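Local coordinates for protein 4-phosphoerythronate dehydrogenase (Lactobacillus jensenii, PDB 4PRK) that probably catalyses the NAD-dependent interconversion of pyruvate and D-lactate as a tetrameric member of the D-2-hydroxyacid dehydrogenase family, at residues N142-K147 with Q163-M168; S11-V16 with L27-E32; D259-E264 with A279-L284. All blocks are in the same frame, centred on the assembly; numbering follows the deposited sequence.

Interaction 1 of 3, residues N142-K147 with Q163-M168; sequences NEIYNK and QIFSAM
Ile144 overlaps the side chain of Met168 with one branch and the ring of Phe165 with the other. Its CG2 methyl presses against Met168 CB at 3.5 Å, a tight carbon pair, and also lies 4.0 Å from Met168 SD. The second branch is placed by the first torsion, which sets CG1 anti to the backbone N (chi1 -162°) and carries it over to the ring. There Ile144 CD1 stops 3.7 Å from Phe165 CE1, approaching the ring obliquely, and the two side chains cross at about a right angle. The first two torsions of Met168 (chi1 -56°, chi2 -169°) set SD beside Ile144 CG2.

Tyr145 joins mainly through its stem. Its CB lies 3.6 Å from Met168 O, and that carbonyl oxygen sits at the ring edge, near the ring plane. One face of the ring is covered by Glu143 CB, offset toward the rim, while the phenol end leads away from Met168.

The contact belongs to the NAD-binding Rossmann domain. Residues 144-146 form a short 3-10 segment just before strand 148-152, held by a backbone bond from Asn146 N to Glu143 O of 2.9 Å and another from Lys147 N to Ile144 O of 3.0 Å. Residues 163-167 belong to the C-terminal part of helix 155-167, with Met168 next in the chain; the helix follows that strand across what is probably the glycine-rich nucleotide-binding turn. The approach to the strand is thereby packed against this part of the helix.

Neighbouring subunits supply partners for several polar atoms. Met168 O accepts a hydrogen bond from Arg104 of the second subunit, and Ile144 N is hydrogen-bonded to Glu108 OE1 of that same subunit. The hydroxyl of Tyr145 is hydrogen-bonded to Glu184 of the third subunit.

Interaction 2 of 3, residues S11-V16 with L27-E32; sequences SERKLV and LKLIDE
Helix segment 11-16 and strand segment 27-30 run nearly antiparallel, with 156° between their N-to-C directions and a closest axis approach of 10.8 Å. The closest CA pairs are Val16 with Leu27 and Arg13 with Leu29, the latter 8.4 Å apart between CA atoms. One turn of helix therefore covers two successive inward-facing positions of the strand, Leu27 and Leu29.

Val16 fills the middle of the interface. Its CG2 methyl, anti to the carbonyl carbon, lies 3.7 Å from Leu29 CD2, and the two side chains slide past each other in opposite directions. The other methyl touches more loosely, with Val16 CG1 4.4 Å from Leu27 CD1.

Beyond Leu29 the contact turns polar. Arg13 runs straight from CG to NE and passes obliquely by the leucine, its NH1 4.1 Å from Leu29 CD2. The chain ends in a salt bridge with Asp31, just past the strand: Arg13 NH2 donates to Asp31 OD1 at 2.8 Å, with an N-H...O angle of 158°. The acceptor lies near the guanidinium plane, at its edge, but the donor comes from above the carboxylate, 72° out of that plane. The two flat groups are perpendicular, and this is a single-point bridge rather than a two-pronged one. Arg13 and Asp31 are both exposed, so solvent would probably weaken their attraction.

The arrangement is the helix and second strand of a beta-alpha-beta unit formed by strand 2-6, helix 10-23 and strand 26-30. Strand 26-30 is outermost in its parallel sheet within the chain and pairs with strand 2-6, against which Leu27 packs through Ile3 and Val5. Helix 10-23 in turn lies against helix 301-319, where Glu12 meets Val304 and Ile308.

Interaction 3 of 3, residues D259-E264 with A279-L284; sequences DTLAHE and ADYKKL
Leu261 supplies the apolar reach from the loop, sending one methyl to each of two residues on helix segment 279-284. Leu261 CD2 meets Leu284 CD1 tip to tip at 3.7 Å. The other methyl, Leu261 CD1, lies 4.0 Å from Tyr281 CD1, at the ring edge and near its plane, the two side chains crossing at about a right angle. Tyr281 CG is anti to the backbone N (chi1 173°), the position from which its ring flanks the leucine. A polar link runs beside this cluster: one water donates to Ala262 O at 3.1 Å and to Asp280 OD1 at 3.2 Å. The same Asp280 OD1 also accepts a weak bond from Tyr281 N.

The leucine is held from behind by its own loop. Residues 261-264 form a type II turn, closed by Glu264 N bonding to Leu261 O at 3.1 Å. The carboxylate of Glu264 reaches back to the start of the turn, and Leu261 N donates to Glu264 OE2 at 2.7 Å with an angle of 157°. Thr260 OG1 is a second donor to this oxygen, tilted out of the carboxylate plane, though the separation is so short that its exact geometry is doubtful. Glu264 also packs on His295, consistent with the glutamate-histidine pair found at the active site of this enzyme family.

Further out, Val292 of strand 290-292 touches both Leu261 and Tyr281, and Ile245 of helix 241-250 lies against Leu284. Tyr281 additionally makes an edge-to-face ring contact with Phe133 of the second subunit.

The direct contact is thus buried apolar packing, with a single water as the polar link between the segments. The bond from Leu261 N to Glu264 OE2, together with the turn, probably constrains the backbone that carries Leu261.

How the interactions relate
From the N terminus, interaction 2 comes first, closing a short loop that holds the rest of helix 10-23 and the connection into strand 26-30, in the five-stranded parallel sheet. Interaction 1 follows in the Rossmann domain, where it closes a loop made of strand 148-152 and most of helix 155-167. Interaction 3 closes last, tying the loop after strand 255-258 to the start of helix 279-285 in that same domain. The three are in series, with neither nesting nor crossing. Interactions 1 and 2 lie on opposite sides of the chain's centre, their centres 40 Å apart; those of 1 and 3 are 28 Å apart. All three have residues meeting the second subunit.

Interaction 1 of 3, residues N142-K147 with Q163-M168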
loop_
_atom_site.group_PDB
_atom_site.type_symbol
_atom_site.label_atom_id
_atom_site.label_comp_id
_atom_site.label_asym_id
_atom_site.label_seq_id
_atom_site.Cartn_x
_atom_site.Cartn_y
_atom_site.Cartn_z
ATOM N N ASN A 142 -10.033 -3.593 -17.918
ATOM C CA ASN A 142 -8.653 -3.165 -17.735
ATOM C C ASN A 142 -8.227 -3.184 -16.243
ATOM O O ASN A 142 -9.080 -3.169 -15.346
ATOM C CB ASN A 142 -8.394 -1.806 -18.364
ATOM C CG ASN A 142 -6.901 -1.598 -18.727
ATOM O OD1 ASN A 142 -6.070 -2.515 -18.597
ATOM N ND2 ASN A 142 -6.568 -0.405 -19.179
ATOM N N GLU A 143 -6.917 -3.280 -16.003
ATOM C CA GLU A 143 -6.439 -3.399 -14.650
ATOM C C GLU A 143 -6.496 -2.010 -14.089
ATOM O O GLU A 143 -6.304 -1.022 -14.793
ATOM C CB GLU A 143 -5.030 -3.991 -14.535
ATOM C CG GLU A 143 -4.940 -5.481 -14.807
ATOM C CD GLU A 143 -4.810 -5.816 -16.299
ATOM O OE1 GLU A 143 -4.693 -4.867 -17.107
ATOM O OE2 GLU A 143 -4.757 -7.022 -16.650
ATOM N N ILE A 144 -6.726 -1.940 -12.797
ATOM C CA ILE A 144 -6.948 -0.688 -12.159
ATOM C C ILE A 144 -5.670 0.146 -12.147
ATOM O O ILE A 144 -5.751 1.381 -12.270
ATOM C CB ILE A 144 -7.580 -0.916 -10.760
ATOM C CG1 ILE A 144 -8.224 0.340 -10.256
ATOM C CG2 ILE A 144 -6.554 -1.418 -9.770
ATOM C CD1 ILE A 144 -9.586 0.547 -10.885
ATOM N N TYR A 145 -4.487 -0.490 -12.096
ATOM C CA TYR A 145 -3.225 0.273 -12.226
ATOM C C TYR A 145 -3.037 0.850 -13.631
ATOM O O TYR A 145 -2.037 1.519 -13.893
ATOM C CB TYR A 145 -1.939 -0.563 -11.831
ATOM C CG TYR A 145 -1.734 -1.825 -12.623
ATOM C CD1 TYR A 145 -1.113 -1.827 -13.859
ATOM C CD2 TYR A 145 -2.192 -3.009 -12.139
ATOM C CE1 TYR A 145 -0.951 -3.016 -14.556
ATOM C CE2 TYR A 145 -2.061 -4.156 -12.816
ATOM C CZ TYR A 145 -1.456 -4.165 -14.027
ATOM O OH TYR A 145 -1.357 -5.381 -14.628
ATOM N N ASN A 146 -3.947 0.633 -14.565
ATOM C CA ASN A 146 -3.802 1.376 -15.840
ATOM C C ASN A 146 -4.735 2.568 -15.942
ATOM O O ASN A 146 -4.733 3.248 -16.937
ATOM C CB ASN A 146 -4.002 0.455 -17.021
ATOM C CG ASN A 146 -2.912 -0.573 -17.121
ATOM O OD1 ASN A 146 -3.150 -1.768 -17.274
ATOM N ND2 ASN A 146 -1.707 -0.106 -17.029
ATOM N N LYS A 147 -5.503 2.830 -14.906
ATOM C CA LYS A 147 -6.551 3.834 -14.961
ATOM C C LYS A 147 -6.118 5.063 -14.219
ATOM O O LYS A 147 -5.277 4.983 -13.294
ATOM C CB LYS A 147 -7.804 3.240 -14.314
ATOM C CG LYS A 147 -8.430 2.113 -15.117
ATOM C CD LYS A 147 -9.800 2.522 -15.603
ATOM C CE LYS A 147 -10.493 1.515 -16.500
ATOM N NZ LYS A 147 -10.322 1.955 -17.900
ATOM N N GLN A 163 -6.299 6.979 -1.269
ATOM C CA GLN A 163 -5.426 5.979 -0.627
ATOM C C GLN A 163 -5.658 4.572 -1.189
ATOM O O GLN A 163 -4.730 3.871 -1.531
ATOM C CB GLN A 163 -5.660 5.974 0.909
ATOM C CG GLN A 163 -5.360 7.343 1.563
ATOM C CD GLN A 163 -5.738 7.480 3.039
ATOM O OE1 GLN A 163 -6.284 8.501 3.472
ATOM N NE2 GLN A 163 -5.402 6.477 3.822
ATOM N N ILE A 164 -6.905 4.165 -1.300
ATOM C CA ILE A 164 -7.213 2.812 -1.795
ATOM C C ILE A 164 -6.824 2.686 -3.261
ATOM O O ILE A 164 -6.033 1.761 -3.655
ATOM C CB ILE A 164 -8.709 2.463 -1.582
ATOM C CG1 ILE A 164 -9.007 2.403 -0.088
ATOM C CG2 ILE A 164 -9.142 1.163 -2.333
ATOM C CD1 ILE A 164 -10.510 2.437 0.191
ATOM N N PHE A 165 -7.261 3.650 -4.077
ATOM C CA PHE A 165 -6.904 3.537 -5.502
ATOM C C PHE A 165 -5.391 3.560 -5.752
ATOM O O PHE A 165 -4.872 2.760 -6.527
ATOM C CB PHE A 165 -7.653 4.565 -6.370
ATOM C CG PHE A 165 -9.029 4.120 -6.785
ATOM C CD1 PHE A 165 -9.224 2.903 -7.414
ATOM C CD2 PHE A 165 -10.104 4.921 -6.577
ATOM C CE1 PHE A 165 -10.493 2.490 -7.814
ATOM C CE2 PHE A 165 -11.372 4.520 -6.975
ATOM C CZ PHE A 165 -11.567 3.296 -7.586
ATOM N N SER A 166 -4.668 4.443 -5.079
ATOM C CA SER A 166 -3.205 4.526 -5.322
ATOM C C SER A 166 -2.520 3.301 -4.768
ATOM O O SER A 166 -1.530 2.889 -5.293
ATOM C CB SER A 166 -2.605 5.791 -4.743
ATOM O OG SER A 166 -2.890 5.745 -3.387
ATOM N N ALA A 167 -3.071 2.656 -3.746
ATOM C CA ALA A 167 -2.457 1.455 -3.239
ATOM C C ALA A 167 -2.663 0.285 -4.209
ATOM O O ALA A 167 -1.884 -0.641 -4.188
ATOM C CB ALA A 167 -2.964 1.128 -1.859
ATOM N N MET A 168 -3.679 0.339 -5.089
ATOM C CA MET A 168 -3.796 -0.649 -6.172
ATOM C C MET A 168 -2.938 -0.286 -7.413
ATOM O O MET A 168 -2.866 -1.050 -8.409
ATOM C CB MET A 168 -5.254 -0.802 -6.600
ATOM C CG MET A 168 -6.192 -1.170 -5.475
ATOM S SD MET A 168 -7.831 -1.659 -6.020
ATOM C CE MET A 168 -8.740 -0.178 -5.858
#

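Interaction 2 of 3, residues S11-V16 with L27-E32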
loop_
_atom_site.group_PDB
_atom_site.type_symbol
_atom_site.label_atom_id
_atom_site.label_comp_id
_atom_site.label_asym_id
_atom_site.label_seq_id
_atom_site.Cartn_x
_atom_site.Cartn_y
_atom_site.Cartn_z
ATOM N N SER A 11 -30.203 -1.701 13.554
ATOM C CA SER A 11 -28.799 -1.972 13.732
ATOM C C SER A 11 -28.369 -1.280 15.011
ATOM O O SER A 11 -27.623 -1.866 15.803
ATOM C CB SER A 11 -27.984 -1.499 12.479
ATOM O OG SER A 11 -28.318 -2.287 11.306
ATOM N N GLU A 12 -28.828 -0.043 15.248
ATOM C CA GLU A 12 -28.478 0.627 16.487
ATOM C C GLU A 12 -28.929 -0.192 17.722
ATOM O O GLU A 12 -28.174 -0.311 18.681
ATOM C CB GLU A 12 -29.034 2.033 16.534
ATOM C CG GLU A 12 -28.256 3.066 15.725
ATOM C CD GLU A 12 -28.899 4.437 15.731
ATOM O OE1 GLU A 12 -30.091 4.537 15.464
ATOM O OE2 GLU A 12 -28.227 5.421 16.019
ATOM N N ARG A 13 -30.119 -0.788 17.669
ATOM C CA ARG A 13 -30.674 -1.565 18.812
ATOM C C ARG A 13 -29.763 -2.709 19.231
ATOM O O ARG A 13 -29.459 -2.927 20.431
ATOM C CB ARG A 13 -32.041 -2.146 18.432
ATOM C CG ARG A 13 -33.147 -1.099 18.337
ATOM C CD ARG A 13 -34.487 -1.690 17.883
ATOM N NE ARG A 13 -35.510 -0.645 17.809
ATOM C CZ ARG A 13 -36.135 -0.119 18.862
ATOM N NH1 ARG A 13 -35.845 -0.535 20.092
ATOM N NH2 ARG A 13 -37.042 0.843 18.698
ATOM N N LYS A 14 -29.323 -3.419 18.206
ATOM C CA LYS A 14 -28.416 -4.515 18.361
ATOM C C LYS A 14 -27.158 -4.190 19.085
ATOM O O LYS A 14 -26.630 -5.068 19.701
ATOM C CB LYS A 14 -28.111 -5.143 17.000
ATOM C CG LYS A 14 -29.309 -5.953 16.503
ATOM C CD LYS A 14 -29.016 -6.711 15.221
ATOM C CE LYS A 14 -29.867 -7.980 15.065
ATOM N NZ LYS A 14 -31.286 -7.741 14.726
ATOM N N LEU A 15 -26.646 -2.967 19.039
ATOM C CA LEU A 15 -25.371 -2.641 19.756
ATOM C C LEU A 15 -25.601 -2.194 21.180
ATOM O O LEU A 15 -24.666 -1.991 21.928
ATOM C CB LEU A 15 -24.624 -1.497 19.078
ATOM C CG LEU A 15 -24.296 -1.672 17.600
ATOM C CD1 LEU A 15 -23.647 -0.407 17.075
ATOM C CD2 LEU A 15 -23.393 -2.887 17.406
ATOM N N VAL A 16 -26.843 -1.970 21.540
ATOM C CA VAL A 16 -27.106 -1.215 22.744
ATOM C C VAL A 16 -26.452 -1.777 23.991
ATOM O O VAL A 16 -25.872 -1.065 24.805
ATOM C CB VAL A 16 -28.605 -1.149 22.991
ATOM C CG1 VAL A 16 -28.875 -0.812 24.449
ATOM C CG2 VAL A 16 -29.190 -0.109 22.070
ATOM N N LEU A 27 -28.723 3.121 28.596
ATOM C CA LEU A 27 -29.366 3.780 27.438
ATOM C C LEU A 27 -30.876 3.546 27.413
ATOM O O LEU A 27 -31.322 2.442 27.144
ATOM C CB LEU A 27 -28.767 3.321 26.068
ATOM C CG LEU A 27 -27.281 3.671 25.810
ATOM C CD1 LEU A 27 -26.753 3.083 24.507
ATOM C CD2 LEU A 27 -27.006 5.167 25.869
ATOM N N LYS A 28 -31.637 4.619 27.612
ATOM C CA LYS A 28 -33.093 4.569 27.498
ATOM C C LYS A 28 -33.583 4.807 26.083
ATOM O O LYS A 28 -33.584 5.959 25.587
ATOM C CB LYS A 28 -33.723 5.598 28.439
ATOM C CG LYS A 28 -35.249 5.653 28.420
ATOM C CD LYS A 28 -35.761 6.120 29.779
ATOM C CE LYS A 28 -37.029 6.952 29.696
ATOM N NZ LYS A 28 -37.245 7.616 31.020
ATOM N N LEU A 29 -34.062 3.738 25.442
ATOM C CA LEU A 29 -34.405 3.847 24.033
ATOM C C LEU A 29 -35.800 4.260 23.830
ATOM O O LEU A 29 -36.656 3.571 24.265
ATOM C CB LEU A 29 -34.226 2.528 23.319
ATOM C CG LEU A 29 -32.782 2.383 22.864
ATOM C CD1 LEU A 29 -31.775 2.437 24.013
ATOM C CD2 LEU A 29 -32.706 1.085 22.082
ATOM N N ILE A 30 -36.019 5.349 23.118
ATOM C CA ILE A 30 -37.365 5.722 22.669
ATOM C C ILE A 30 -37.548 5.528 21.136
ATOM O O ILE A 30 -36.730 6.023 20.317
ATOM C CB ILE A 30 -37.681 7.174 23.063
ATOM C CG1 ILE A 30 -37.475 7.384 24.584
ATOM C CG2 ILE A 30 -39.094 7.533 22.628
ATOM C CD1 ILE A 30 -36.134 7.990 24.974
ATOM N N ASP A 31 -38.622 4.825 20.754
ATOM C CA ASP A 31 -38.835 4.415 19.361
ATOM C C ASP A 31 -38.947 5.602 18.439
ATOM O O ASP A 31 -38.421 5.588 17.330
ATOM C CB ASP A 31 -40.089 3.572 19.214
ATOM C CG ASP A 31 -39.954 2.237 19.851
ATOM O OD1 ASP A 31 -38.911 1.972 20.495
ATOM O OD2 ASP A 31 -40.886 1.433 19.705
ATOM N N GLU A 32 -39.626 6.640 18.907
ATOM C CA GLU A 32 -39.825 7.816 18.096
ATOM C C GLU A 32 -38.814 8.907 18.362
ATOM O O GLU A 32 -38.135 8.939 19.409
ATOM C CB GLU A 32 -41.260 8.376 18.264
ATOM C CG GLU A 32 -42.196 7.954 17.141
ATOM C CD GLU A 32 -41.477 7.948 15.804
ATOM O OE1 GLU A 32 -41.207 6.835 15.297
ATOM O OE2 GLU A 32 -41.119 9.044 15.302
#

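Interaction 3 of 3, residues D259-E264 with A279-L284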
loop_
_atom_site.group_PDB
_atom_site.type_symbol
_atom_site.label_atom_id
_atom_site.label_comp_id
_atom_site.label_asym_id
_atom_site.label_seq_id
_atom_site.Cartn_x
_atom_site.Cartn_y
_atom_site.Cartn_z
ATOM N N ASP A 259 -24.924 6.363 -5.223
ATOM C CA ASP A 259 -25.503 5.974 -3.913
ATOM C C ASP A 259 -26.534 7.008 -3.485
ATOM O O ASP A 259 -27.125 6.894 -2.417
ATOM C CB ASP A 259 -24.415 5.925 -2.857
ATOM C CG ASP A 259 -24.891 5.300 -1.559
ATOM O OD1 ASP A 259 -25.460 4.175 -1.626
ATOM O OD2 ASP A 259 -24.688 5.931 -0.476
ATOM N N THR A 260 -26.710 8.033 -4.316
ATOM C CA THR A 260 -27.544 9.171 -4.006
ATOM C C THR A 260 -27.972 9.782 -5.326
ATOM O O THR A 260 -27.218 9.679 -6.280
ATOM C CB THR A 260 -26.782 10.221 -3.233
ATOM O OG1 THR A 260 -27.653 11.313 -2.954
ATOM C CG2 THR A 260 -25.542 10.736 -4.037
ATOM N N LEU A 261 -29.186 10.355 -5.372
ATOM C CA LEU A 261 -29.836 10.871 -6.594
ATOM C C LEU A 261 -30.670 12.077 -6.215
ATOM O O LEU A 261 -31.256 12.086 -5.165
ATOM C CB LEU A 261 -30.842 9.842 -7.183
ATOM C CG LEU A 261 -30.368 8.704 -8.082
ATOM C CD1 LEU A 261 -31.488 7.731 -8.372
ATOM C CD2 LEU A 261 -29.746 9.223 -9.364
ATOM N N ALA A 262 -30.734 13.063 -7.074
ATOM C CA ALA A 262 -31.650 14.194 -6.897
ATOM C C ALA A 262 -33.082 13.694 -6.687
ATOM O O ALA A 262 -33.522 12.763 -7.368
ATOM C CB ALA A 262 -31.594 15.114 -8.112
ATOM N N HIS A 263 -33.773 14.279 -5.716
ATOM C CA HIS A 263 -35.156 13.894 -5.377
ATOM C C HIS A 263 -35.290 12.558 -4.695
ATOM O O HIS A 263 -36.413 12.018 -4.592
ATOM C CB HIS A 263 -36.060 13.921 -6.629
ATOM C CG HIS A 263 -36.055 15.246 -7.310
ATOM N ND1 HIS A 263 -35.650 15.415 -8.615
ATOM C CD2 HIS A 263 -36.346 16.482 -6.839
ATOM C CE1 HIS A 263 -35.726 16.695 -8.930
ATOM N NE2 HIS A 263 -36.134 17.362 -7.866
ATOM N N GLU A 264 -34.168 12.008 -4.218
ATOM C CA GLU A 264 -34.214 10.671 -3.590
ATOM C C GLU A 264 -35.107 10.656 -2.374
ATOM O O GLU A 264 -35.538 9.608 -1.898
ATOM C CB GLU A 264 -32.810 10.200 -3.185
ATOM C CG GLU A 264 -32.166 11.045 -2.132
ATOM C CD GLU A 264 -30.726 10.636 -1.849
ATOM O OE1 GLU A 264 -30.375 10.592 -0.648
ATOM O OE2 GLU A 264 -29.968 10.322 -2.805
ATOM N N ALA A 279 -39.471 8.088 -12.538
ATOM C CA ALA A 279 -39.098 7.537 -13.825
ATOM C C ALA A 279 -37.593 7.555 -14.077
ATOM O O ALA A 279 -37.067 6.663 -14.743
ATOM C CB ALA A 279 -39.802 8.325 -14.931
ATOM N N ASP A 280 -36.929 8.610 -13.617
ATOM C CA ASP A 280 -35.491 8.695 -13.763
ATOM C C ASP A 280 -34.818 7.536 -13.009
ATOM O O ASP A 280 -33.989 6.820 -13.598
ATOM C CB ASP A 280 -34.939 10.079 -13.424
ATOM C CG ASP A 280 -35.153 10.485 -11.981
ATOM O OD1 ASP A 280 -35.793 9.788 -11.200
ATOM O OD2 ASP A 280 -34.689 11.568 -11.622
ATOM N N TYR A 281 -35.254 7.234 -11.788
ATOM C CA TYR A 281 -34.732 6.031 -11.143
ATOM C C TYR A 281 -34.979 4.788 -11.989
ATOM O O TYR A 281 -34.055 4.014 -12.226
ATOM C CB TYR A 281 -35.323 5.829 -9.772
ATOM C CG TYR A 281 -34.910 4.514 -9.201
ATOM C CD1 TYR A 281 -33.658 4.372 -8.600
ATOM C CD2 TYR A 281 -35.711 3.386 -9.333
ATOM C CE1 TYR A 281 -33.233 3.144 -8.125
ATOM C CE2 TYR A 281 -35.309 2.156 -8.841
ATOM C CZ TYR A 281 -34.058 2.045 -8.233
ATOM O OH TYR A 281 -33.601 0.866 -7.721
ATOM N N LYS A 282 -36.220 4.584 -12.442
ATOM C CA LYS A 282 -36.574 3.390 -13.216
ATOM C C LYS A 282 -35.708 3.237 -14.480
ATOM O O LYS A 282 -35.272 2.123 -14.833
ATOM C CB LYS A 282 -38.077 3.394 -13.580
ATOM C CG LYS A 282 -38.986 3.187 -12.372
ATOM C CD LYS A 282 -40.461 3.241 -12.725
ATOM C CE LYS A 282 -41.319 3.075 -11.487
ATOM N NZ LYS A 282 -42.806 3.049 -11.730
ATOM N N LYS A 283 -35.416 4.346 -15.146
ATOM C CA LYS A 283 -34.493 4.305 -16.267
ATOM C C LYS A 283 -33.128 3.811 -15.804
ATOM O O LYS A 283 -32.555 2.948 -16.441
ATOM C CB LYS A 283 -34.337 5.656 -16.947
ATOM C CG LYS A 283 -35.526 6.051 -17.790
ATOM C CD LYS A 283 -35.134 7.109 -18.792
ATOM C CE LYS A 283 -36.254 7.372 -19.776
ATOM N NZ LYS A 283 -36.343 8.826 -20.108
ATOM N N LEU A 284 -32.622 4.332 -14.684
ATOM C CA LEU A 284 -31.240 4.018 -14.264
ATOM C C LEU A 284 -31.099 2.542 -13.874
ATOM O O LEU A 284 -30.197 1.843 -14.316
ATOM C CB LEU A 284 -30.798 4.979 -13.160
ATOM C CG LEU A 284 -30.552 6.405 -13.691
ATOM C CD1 LEU A 284 -30.414 7.428 -12.573
ATOM C CD2 LEU A 284 -29.322 6.479 -14.574
HETATM O O HOH W 1 -34.953 10.098 -8.171
#